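PDB 4ONZ: putative glycoside hydrolase from Bacteroides ovatus, which is of unknown function but belongs to a glycoside-hydrolase-like family whose members fold as five-bladed beta-propellers. Local coordinates for residues F311-E325 / Y335-V347. Numbering follows the deposited sequence. Where two conformers were deposited one is given.
Sequences FEKSGQYKDGTVFIE and YLYYGCADSQVAV
The side chains of Phe-311 and Tyr-338 cross at about a right angle. The hydroxyl of Tyr-338 lies at the Phe-311 edge, 3.4 Å from CE1. Cys-340 SG lies at that edge too, 3.9 Å from Phe-311 CD1, a sulfur-aromatic contact. Ala-346 CB lies over one face of the Tyr-338 ring, toward its rim, and also touches Phe-311 CE1. At the Tyr-338 ring edge is Glu-312 OE2, which accepts the hydroxyl proton from OH at 2.7 Å. It uses the anti lone pair, and the carboxylate is turned 64° from the ring. Arg-20 forms a salt bridge with the same oxygen, and backbone N-H groups of Glu-308 and Ala-309 hold OE1. Both carboxylate oxygens are therefore gripped. The Tyr-317 ring carries Thr-321 CG2 on one face. Its OH is 2.7 Å from Asp-342 OD2, with ring and carboxylate nearly perpendicular.

Ile-324 and Val-322 pack obliquely against Tyr-338. With its CG1 beside the backbone N (chi1 -47°), Ile-324 puts CD1 against Tyr-338 CB. Its CG2 lies tightly on Leu-336 CD1, at 3.3 Å.

Strand 322-325 runs antiparallel to 335-340. Phe-323 and Gly-339 form an antiparallel hydrogen-bonded pair, with two backbone hydrogen bonds. Glu-325 N donates a hydrogen bond to Tyr-337 O, and Ala-341 N to Thr-321 O at 3.0 Å. A water joins Ser-314 OG to Ala-341 O. A classic beta bulge at Ser-343 and Gln-344, paired with Cys-340, starts the third strand. The three strands 322-330, 333-340 and 344-350 form an up-and-down antiparallel sheet, consistent with part of a blade of the five-bladed beta-propeller of this family.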
ATOM      1  N   PHE A 311      19.596   6.837  -3.832  1.00 25.20           N
ATOM      2  CA  PHE A 311      18.369   6.792  -4.642  1.00 23.89           C
ATOM      3  C   PHE A 311      17.089   7.069  -3.839  1.00 24.30           C
ATOM      4  O   PHE A 311      16.029   7.275  -4.413  1.00 26.54           O
ATOM      5  CB  PHE A 311      18.253   5.461  -5.415  1.00 23.50           C
ATOM      6  CG  PHE A 311      18.093   4.260  -4.536  1.00 23.78           C
ATOM      7  CD1 PHE A 311      16.829   3.855  -4.130  1.00 24.27           C
ATOM      8  CD2 PHE A 311      19.198   3.526  -4.118  1.00 24.88           C
ATOM      9  CE1 PHE A 311      16.668   2.755  -3.314  1.00 23.32           C
ATOM     10  CE2 PHE A 311      19.040   2.416  -3.296  1.00 24.62           C
ATOM     11  CZ  PHE A 311      17.771   2.032  -2.895  1.00 23.88           C
ATOM     12  N   GLU A 312      17.195   7.096  -2.515  1.00 24.74           N
ATOM     13  CA  GLU A 312      16.055   7.394  -1.656  1.00 23.30           C
ATOM     14  C   GLU A 312      16.013   8.874  -1.273  1.00 26.10           C
ATOM     15  O   GLU A 312      15.114   9.289  -0.547  1.00 22.90           O
ATOM     16  CB  GLU A 312      16.137   6.525  -0.403  1.00 22.52           C
ATOM     17  CG  GLU A 312      16.078   5.037  -0.737  1.00 22.56           C
ATOM     18  CD  GLU A 312      16.544   4.114   0.373  1.00 22.85           C
ATOM     19  OE1 GLU A 312      17.233   4.568   1.306  1.00 24.63           O
ATOM     20  OE2 GLU A 312      16.254   2.903   0.290  1.00 23.46           O
ATOM     21  N   LYS A 313      16.975   9.645  -1.795  1.00 26.55           N
ATOM     22  CA  LYS A 313      17.126  11.071  -1.497  0.50 28.50           C
ATOM     23  C   LYS A 313      16.993  11.914  -2.760  1.00 30.67           C
ATOM     24  O   LYS A 313      17.146  11.409  -3.870  1.00 28.58           O
ATOM     25  CB  LYS A 313      18.508  11.327  -0.894  0.50 29.51           C
ATOM     26  CG  LYS A 313      18.789  10.575   0.393  0.50 31.14           C
ATOM     27  CD  LYS A 313      20.232  10.761   0.840  0.50 33.39           C
ATOM     28  CE  LYS A 313      20.469  10.151   2.210  0.50 33.90           C
ATOM     29  NZ  LYS A 313      20.074   8.717   2.241  0.50 34.72           N
ATOM     30  N   SER A 314      16.720  13.205  -2.578  1.00 36.43           N
ATOM     31  CA  SER A 314      16.594  14.148  -3.694  1.00 40.47           C
ATOM     32  C   SER A 314      16.684  15.592  -3.181  1.00 43.62           C
ATOM     33  O   SER A 314      16.922  15.826  -1.995  1.00 37.85           O
ATOM     34  CB  SER A 314      15.258  13.957  -4.414  1.00 37.38           C
ATOM     35  OG  SER A 314      14.199  14.525  -3.665  1.00 34.95           O
ATOM     36  N   GLY A 315      16.483  16.555  -4.079  1.00 50.48           N
ATOM     37  CA  GLY A 315      16.480  17.972  -3.708  1.00 48.49           C
ATOM     38  C   GLY A 315      15.398  18.298  -2.690  1.00 45.75           C
ATOM     39  O   GLY A 315      15.630  19.042  -1.738  1.00 50.53           O
ATOM     40  N   GLN A 316      14.216  17.722  -2.885  1.00 40.85           N
ATOM     41  CA  GLN A 316      13.081  17.941  -1.997  1.00 44.98           C
ATOM     42  C   GLN A 316      13.204  17.154  -0.680  1.00 44.82           C
ATOM     43  O   GLN A 316      12.685  17.588   0.351  1.00 42.24           O
ATOM     44  CB  GLN A 316      11.782  17.567  -2.728  1.00 54.41           C
ATOM     45  CG  GLN A 316      10.488  17.836  -1.959  1.00 64.91           C
ATOM     46  CD  GLN A 316      10.247  19.311  -1.656  1.00 76.43           C
ATOM     47  OE1 GLN A 316      10.788  20.200  -2.321  1.00 79.87           O
ATOM     48  NE2 GLN A 316       9.416  19.576  -0.653  1.00 77.39           N
ATOM     49  N   TYR A 317      13.879  16.002  -0.722  1.00 40.44           N
ATOM     50  CA  TYR A 317      14.071  15.144   0.456  1.00 37.87           C
ATOM     51  C   TYR A 317      15.549  14.814   0.609  1.00 33.56           C
ATOM     52  O   TYR A 317      15.994  13.680   0.360  1.00 29.52           O
ATOM     53  CB  TYR A 317      13.244  13.865   0.320  1.00 39.77           C
ATOM     54  CG  TYR A 317      11.768  14.140   0.233  1.00 39.58           C
ATOM     55  CD1 TYR A 317      11.001  14.269   1.386  1.00 40.85           C
ATOM     56  CD2 TYR A 317      11.137  14.289  -1.002  1.00 41.68           C
ATOM     57  CE1 TYR A 317       9.647  14.535   1.315  1.00 48.10           C
ATOM     58  CE2 TYR A 317       9.782  14.553  -1.082  1.00 42.14           C
ATOM     59  CZ  TYR A 317       9.042  14.674   0.080  1.00 45.20           C
ATOM     60  OH  TYR A 317       7.695  14.932   0.016  1.00 52.43           O
ATOM     61  N   LYS A 318      16.296  15.829   1.031  1.00 31.66           N
ATOM     62  CA  LYS A 318      17.747  15.762   1.180  1.00 33.71           C
ATOM     63  C   LYS A 318      18.235  14.554   1.962  1.00 30.17           C
ATOM     64  O   LYS A 318      19.208  13.913   1.567  1.00 29.69           O
ATOM     65  CB  LYS A 318      18.261  17.049   1.844  1.00 40.44           C
ATOM     66  CG  LYS A 318      18.095  18.306   1.003  1.00 47.65           C
ATOM     67  CD  LYS A 318      19.145  18.407  -0.093  1.00 52.87           C
ATOM     68  CE  LYS A 318      18.856  19.558  -1.047  1.00 58.76           C
ATOM     69  NZ  LYS A 318      18.611  20.858  -0.364  1.00 57.04           N
ATOM     70  N   ASP A 319      17.566  14.251   3.070  1.00 27.13           N
ATOM     71  CA  ASP A 319      17.941  13.114   3.909  1.00 28.71           C
ATOM     72  C   ASP A 319      17.145  11.856   3.548  1.00 27.38           C
ATOM     73  O   ASP A 319      17.330  10.804   4.155  1.00 27.29           O
ATOM     74  CB  ASP A 319      17.756  13.464   5.385  1.00 32.30           C
ATOM     75  CG  ASP A 319      18.563  14.695   5.809  1.00 39.02           C
ATOM     76  OD1 ASP A 319      19.491  15.093   5.078  1.00 39.98           O
ATOM     77  OD2 ASP A 319      18.272  15.260   6.887  1.00 45.27           O
ATOM     78  N   GLY A 320      16.255  11.977   2.564  1.00 25.18           N
ATOM     79  CA  GLY A 320      15.493  10.840   2.055  1.00 24.49           C
ATOM     80  C   GLY A 320      14.162  10.528   2.701  1.00 23.12           C
ATOM     81  O   GLY A 320      13.822  11.059   3.756  1.00 21.89           O
ATOM     82  N   THR A 321      13.406   9.658   2.038  1.00 21.44           N
ATOM     83  CA  THR A 321      12.109   9.194   2.529  1.00 19.58           C
ATOM     84  C   THR A 321      11.723   7.914   1.778  1.00 18.96           C
ATOM     85  O   THR A 321      12.039   7.761   0.591  1.00 19.26           O
ATOM     86  CB  THR A 321      11.018  10.286   2.415  1.00 19.77           C
ATOM     87  OG1 THR A 321       9.823   9.844   3.067  1.00 19.53           O
ATOM     88  CG2 THR A 321      10.725  10.647   0.952  1.00 20.56           C
ATOM     89  N   VAL A 322      11.095   6.977   2.488  1.00 17.26           N
ATOM     90  CA  VAL A 322      10.690   5.693   1.920  1.00 17.42           C
ATOM     91  C   VAL A 322       9.268   5.365   2.370  1.00 16.77           C
ATOM     92  O   VAL A 322       8.889   5.665   3.506  1.00 16.80           O
ATOM     93  CB  VAL A 322      11.659   4.535   2.281  1.00 18.83           C
ATOM     94  CG1 VAL A 322      13.041   4.832   1.742  1.00 19.99           C
ATOM     95  CG2 VAL A 322      11.722   4.282   3.781  1.00 19.00           C
ATOM     96  N   PHE A 323       8.481   4.774   1.468  1.00 16.34           N
ATOM     97  CA  PHE A 323       7.072   4.459   1.745  1.00 16.10           C
ATOM     98  C   PHE A 323       6.778   3.058   1.236  1.00 16.41           C
ATOM     99  O   PHE A 323       6.717   2.828   0.023  1.00 15.39           O
ATOM    100  CB  PHE A 323       6.169   5.492   1.084  1.00 16.43           C
ATOM    101  CG  PHE A 323       4.739   5.431   1.545  1.00 16.31           C
ATOM    102  CD1 PHE A 323       4.349   6.075   2.707  1.00 17.86           C
ATOM    103  CD2 PHE A 323       3.783   4.760   0.807  1.00 16.06           C
ATOM    104  CE1 PHE A 323       3.032   6.039   3.136  1.00 16.65           C
ATOM    105  CE2 PHE A 323       2.471   4.726   1.227  1.00 17.64           C
ATOM    106  CZ  PHE A 323       2.092   5.366   2.390  1.00 16.78           C
ATOM    107  N   ILE A 324       6.617   2.134   2.181  1.00 16.29           N
ATOM    108  CA  ILE A 324       6.455   0.703   1.898  1.00 17.69           C
ATOM    109  C   ILE A 324       5.023   0.377   1.554  1.00 16.43           C
ATOM    110  O   ILE A 324       4.117   0.702   2.321  1.00 15.09           O
ATOM    111  CB  ILE A 324       6.855  -0.167   3.106  1.00 20.12           C
ATOM    112  CG1 ILE A 324       8.196   0.272   3.703  1.00 24.13           C
ATOM    113  CG2 ILE A 324       6.894  -1.641   2.726  1.00 22.20           C
ATOM    114  CD1 ILE A 324       9.346   0.354   2.734  1.00 25.55           C
ATOM    115  N   GLU A 325       4.804  -0.284   0.419  1.00 15.24           N
ATOM    116  CA  GLU A 325       3.424  -0.519  -0.013  1.00 15.35           C
ATOM    117  C   GLU A 325       3.144  -1.858  -0.701  1.00 16.30           C
ATOM    118  O   GLU A 325       1.971  -2.232  -0.870  1.00 15.76           O
ATOM    119  CB  GLU A 325       3.019   0.672  -0.888  1.00 15.52           C
ATOM    120  CG  GLU A 325       1.537   0.806  -1.239  1.00 15.19           C
ATOM    121  CD  GLU A 325       1.223   2.166  -1.844  1.00 16.22           C
ATOM    122  OE1 GLU A 325       1.953   3.143  -1.532  1.00 16.49           O
ATOM    123  OE2 GLU A 325       0.250   2.272  -2.634  1.00 15.78           O
ATOM    124  N   TYR A 335       9.891  -9.983  -1.146  1.00 21.59           N
ATOM    125  CA  TYR A 335      10.293  -8.766  -1.842  1.00 20.69           C
ATOM    126  C   TYR A 335       9.401  -7.614  -1.390  1.00 21.52           C
ATOM    127  O   TYR A 335       8.169  -7.674  -1.522  1.00 21.31           O
ATOM    128  CB  TYR A 335      10.166  -8.942  -3.353  1.00 20.82           C
ATOM    129  CG  TYR A 335      11.134  -9.950  -3.943  1.00 22.48           C
ATOM    130  CD1 TYR A 335      10.924 -11.314  -3.784  1.00 23.07           C
ATOM    131  CD2 TYR A 335      12.247  -9.538  -4.676  1.00 23.32           C
ATOM    132  CE1 TYR A 335      11.805 -12.241  -4.305  1.00 24.96           C
ATOM    133  CE2 TYR A 335      13.135 -10.465  -5.208  1.00 25.27           C
ATOM    134  CZ  TYR A 335      12.907 -11.813  -5.018  1.00 26.66           C
ATOM    135  OH  TYR A 335      13.780 -12.746  -5.539  1.00 27.48           O
ATOM    136  N   LEU A 336      10.045  -6.561  -0.897  1.00 20.72           N
ATOM    137  CA  LEU A 336       9.385  -5.352  -0.408  1.00 21.82           C
ATOM    138  C   LEU A 336       9.528  -4.258  -1.470  1.00 20.09           C
ATOM    139  O   LEU A 336      10.652  -3.939  -1.868  1.00 19.86           O
ATOM    140  CB  LEU A 336      10.105  -4.917   0.869  1.00 22.37           C
ATOM    141  CG  LEU A 336       9.408  -3.990   1.845  1.00 25.24           C
ATOM    142  CD1 LEU A 336       8.151  -4.670   2.362  1.00 28.14           C
ATOM    143  CD2 LEU A 336      10.356  -3.677   2.984  1.00 26.07           C
ATOM    144  N   TYR A 337       8.413  -3.676  -1.907  1.00 18.54           N
ATOM    145  CA  TYR A 337       8.422  -2.611  -2.904  1.00 17.26           C
ATOM    146  C   TYR A 337       7.974  -1.329  -2.252  1.00 17.26           C
ATOM    147  O   TYR A 337       6.965  -1.296  -1.537  1.00 17.13           O
ATOM    148  CB  TYR A 337       7.551  -2.964  -4.110  1.00 18.76           C
ATOM    149  CG  TYR A 337       8.137  -4.087  -4.898  1.00 19.12           C
ATOM    150  CD1 TYR A 337       9.122  -3.843  -5.838  1.00 19.99           C
ATOM    151  CD2 TYR A 337       7.761  -5.409  -4.660  1.00 19.10           C
ATOM    152  CE1 TYR A 337       9.701  -4.881  -6.545  1.00 19.69           C
ATOM    153  CE2 TYR A 337       8.327  -6.441  -5.363  1.00 19.56           C
ATOM    154  CZ  TYR A 337       9.296  -6.169  -6.307  1.00 19.79           C
ATOM    155  OH  TYR A 337       9.894  -7.189  -6.997  1.00 20.91           O
ATOM    156  N   TYR A 338       8.725  -0.274  -2.504  1.00 17.20           N
ATOM    157  CA  TYR A 338       8.470   1.001  -1.852  1.00 17.23           C
ATOM    158  C   TYR A 338       8.754   2.181  -2.732  1.00 16.46           C
ATOM    159  O   TYR A 338       9.529   2.082  -3.693  1.00 17.04           O
ATOM    160  CB  TYR A 338       9.321   1.101  -0.584  1.00 17.29           C
ATOM    161  CG  TYR A 338      10.846   1.023  -0.749  1.00 18.56           C
ATOM    162  CD1 TYR A 338      11.513  -0.209  -0.893  1.00 18.38           C
ATOM    163  CD2 TYR A 338      11.625   2.167  -0.651  1.00 18.27           C
ATOM    164  CE1 TYR A 338      12.905  -0.264  -1.000  1.00 18.72           C
ATOM    165  CE2 TYR A 338      13.006   2.118  -0.757  1.00 18.89           C
ATOM    166  CZ  TYR A 338      13.645   0.911  -0.927  1.00 19.29           C
ATOM    167  OH  TYR A 338      15.025   0.911  -1.021  1.00 21.38           O
ATOM    168  N   GLY A 339       8.078   3.282  -2.413  1.00 17.91           N
ATOM    169  CA  GLY A 339       8.300   4.538  -3.069  1.00 17.36           C
ATOM    170  C   GLY A 339       9.536   5.109  -2.405  1.00 19.82           C
ATOM    171  O   GLY A 339       9.662   5.074  -1.170  1.00 17.53           O
ATOM    172  N   CYS A 340      10.468   5.583  -3.221  1.00 19.66           N
ATOM    173  CA  CYS A 340      11.687   6.180  -2.713  1.00 23.65           C
ATOM    174  C   CYS A 340      11.747   7.623  -3.207  1.00 25.98           C
ATOM    175  O   CYS A 340      11.528   7.902  -4.393  1.00 26.67           O
ATOM    176  CB  CYS A 340      12.924   5.335  -3.100  1.00 23.33           C
ATOM    177  SG  CYS A 340      13.215   5.101  -4.857  1.00 31.06           S
ATOM    178  N   ALA A 341      11.958   8.547  -2.268  1.00 28.02           N
ATOM    179  CA  ALA A 341      12.055   9.976  -2.563  1.00 27.26           C
ATOM    180  C   ALA A 341      10.787  10.565  -3.179  1.00 26.31           C
ATOM    181  O   ALA A 341      10.857  11.562  -3.904  1.00 24.93           O
ATOM    182  CB  ALA A 341      13.260  10.233  -3.471  1.00 28.31           C
ATOM    183  N   ASP A 342       9.631   9.968  -2.885  1.00 25.36           N
ATOM    184  CA  ASP A 342       8.360  10.398  -3.473  1.00 27.41           C
ATOM    185  C   ASP A 342       8.399  10.450  -4.996  1.00 26.50           C
ATOM    186  O   ASP A 342       7.635  11.207  -5.597  1.00 27.00           O
ATOM    187  CB  ASP A 342       7.940  11.788  -2.946  1.00 37.10           C
ATOM    188  CG  ASP A 342       6.903  11.728  -1.843  1.00 39.80           C
ATOM    189  OD1 ASP A 342       6.243  10.686  -1.655  1.00 39.27           O
ATOM    190  OD2 ASP A 342       6.721  12.768  -1.184  1.00 49.39           O
ATOM    191  N   SER A 343       9.248   9.640  -5.635  1.00 22.15           N
ATOM    192  CA  SER A 343       9.377   9.735  -7.080  1.00 23.87           C
ATOM    193  C   SER A 343       9.676   8.459  -7.852  1.00 21.47           C
ATOM    194  O   SER A 343       9.355   8.389  -9.029  1.00 21.82           O
ATOM    195  CB  SER A 343      10.449  10.766  -7.429  1.00 26.91           C
ATOM    196  OG  SER A 343      11.703  10.356  -6.937  1.00 31.29           O
ATOM    197  N   GLN A 344      10.288   7.468  -7.216  1.00 19.30           N
ATOM    198  CA  GLN A 344      10.637   6.228  -7.913  1.00 21.91           C
ATOM    199  C   GLN A 344      10.201   4.987  -7.133  1.00 19.31           C
ATOM    200  O   GLN A 344       9.707   5.099  -6.013  1.00 19.29           O
ATOM    201  CB  GLN A 344      12.147   6.223  -8.159  1.00 26.21           C
ATOM    202  CG  GLN A 344      12.601   7.316  -9.119  1.00 30.94           C
ATOM    203  CD  GLN A 344      14.071   7.655  -8.963  1.00 44.85           C
ATOM    204  OE1 GLN A 344      14.584   7.752  -7.842  1.00 54.62           O
ATOM    205  NE2 GLN A 344      14.757   7.855 -10.085  1.00 52.23           N
ATOM    206  N   VAL A 345      10.338   3.809  -7.745  1.00 20.42           N
ATOM    207  CA  VAL A 345      10.041   2.555  -7.047  1.00 18.33           C
ATOM    208  C   VAL A 345      11.341   1.803  -6.818  1.00 18.56           C
ATOM    209  O   VAL A 345      12.185   1.701  -7.719  1.00 18.94           O
ATOM    210  CB  VAL A 345       9.067   1.644  -7.810  1.00 19.52           C
ATOM    211  CG1 VAL A 345       8.897   0.301  -7.095  1.00 18.91           C
ATOM    212  CG2 VAL A 345       7.709   2.318  -7.989  1.00 19.30           C
ATOM    213  N   ALA A 346      11.505   1.300  -5.598  1.00 18.58           N
ATOM    214  CA  ALA A 346      12.676   0.515  -5.230  1.00 19.13           C
ATOM    215  C   ALA A 346      12.254  -0.797  -4.590  1.00 19.18           C
ATOM    216  O   ALA A 346      11.096  -0.972  -4.178  1.00 17.93           O
ATOM    217  CB  ALA A 346      13.588   1.299  -4.300  1.00 19.90           C
ATOM    218  N   VAL A 347      13.214  -1.712  -4.498  1.00 19.26           N
ATOM    219  CA  VAL A 347      12.969  -3.034  -3.945  1.00 20.06           C
ATOM    220  C   VAL A 347      14.027  -3.412  -2.909  1.00 20.64           C
ATOM    221  O   VAL A 347      15.196  -3.008  -3.018  1.00 20.91           O
ATOM    222  CB  VAL A 347      12.930  -4.105  -5.074  1.00 20.87           C
ATOM    223  CG1 VAL A 347      14.299  -4.279  -5.722  1.00 22.00           C
ATOM    224  CG2 VAL A 347      12.434  -5.442  -4.550  1.00 21.57           C
TER
HETATM  225  O   HOH W   1      11.922  13.973  -4.732  1.00 33.16           O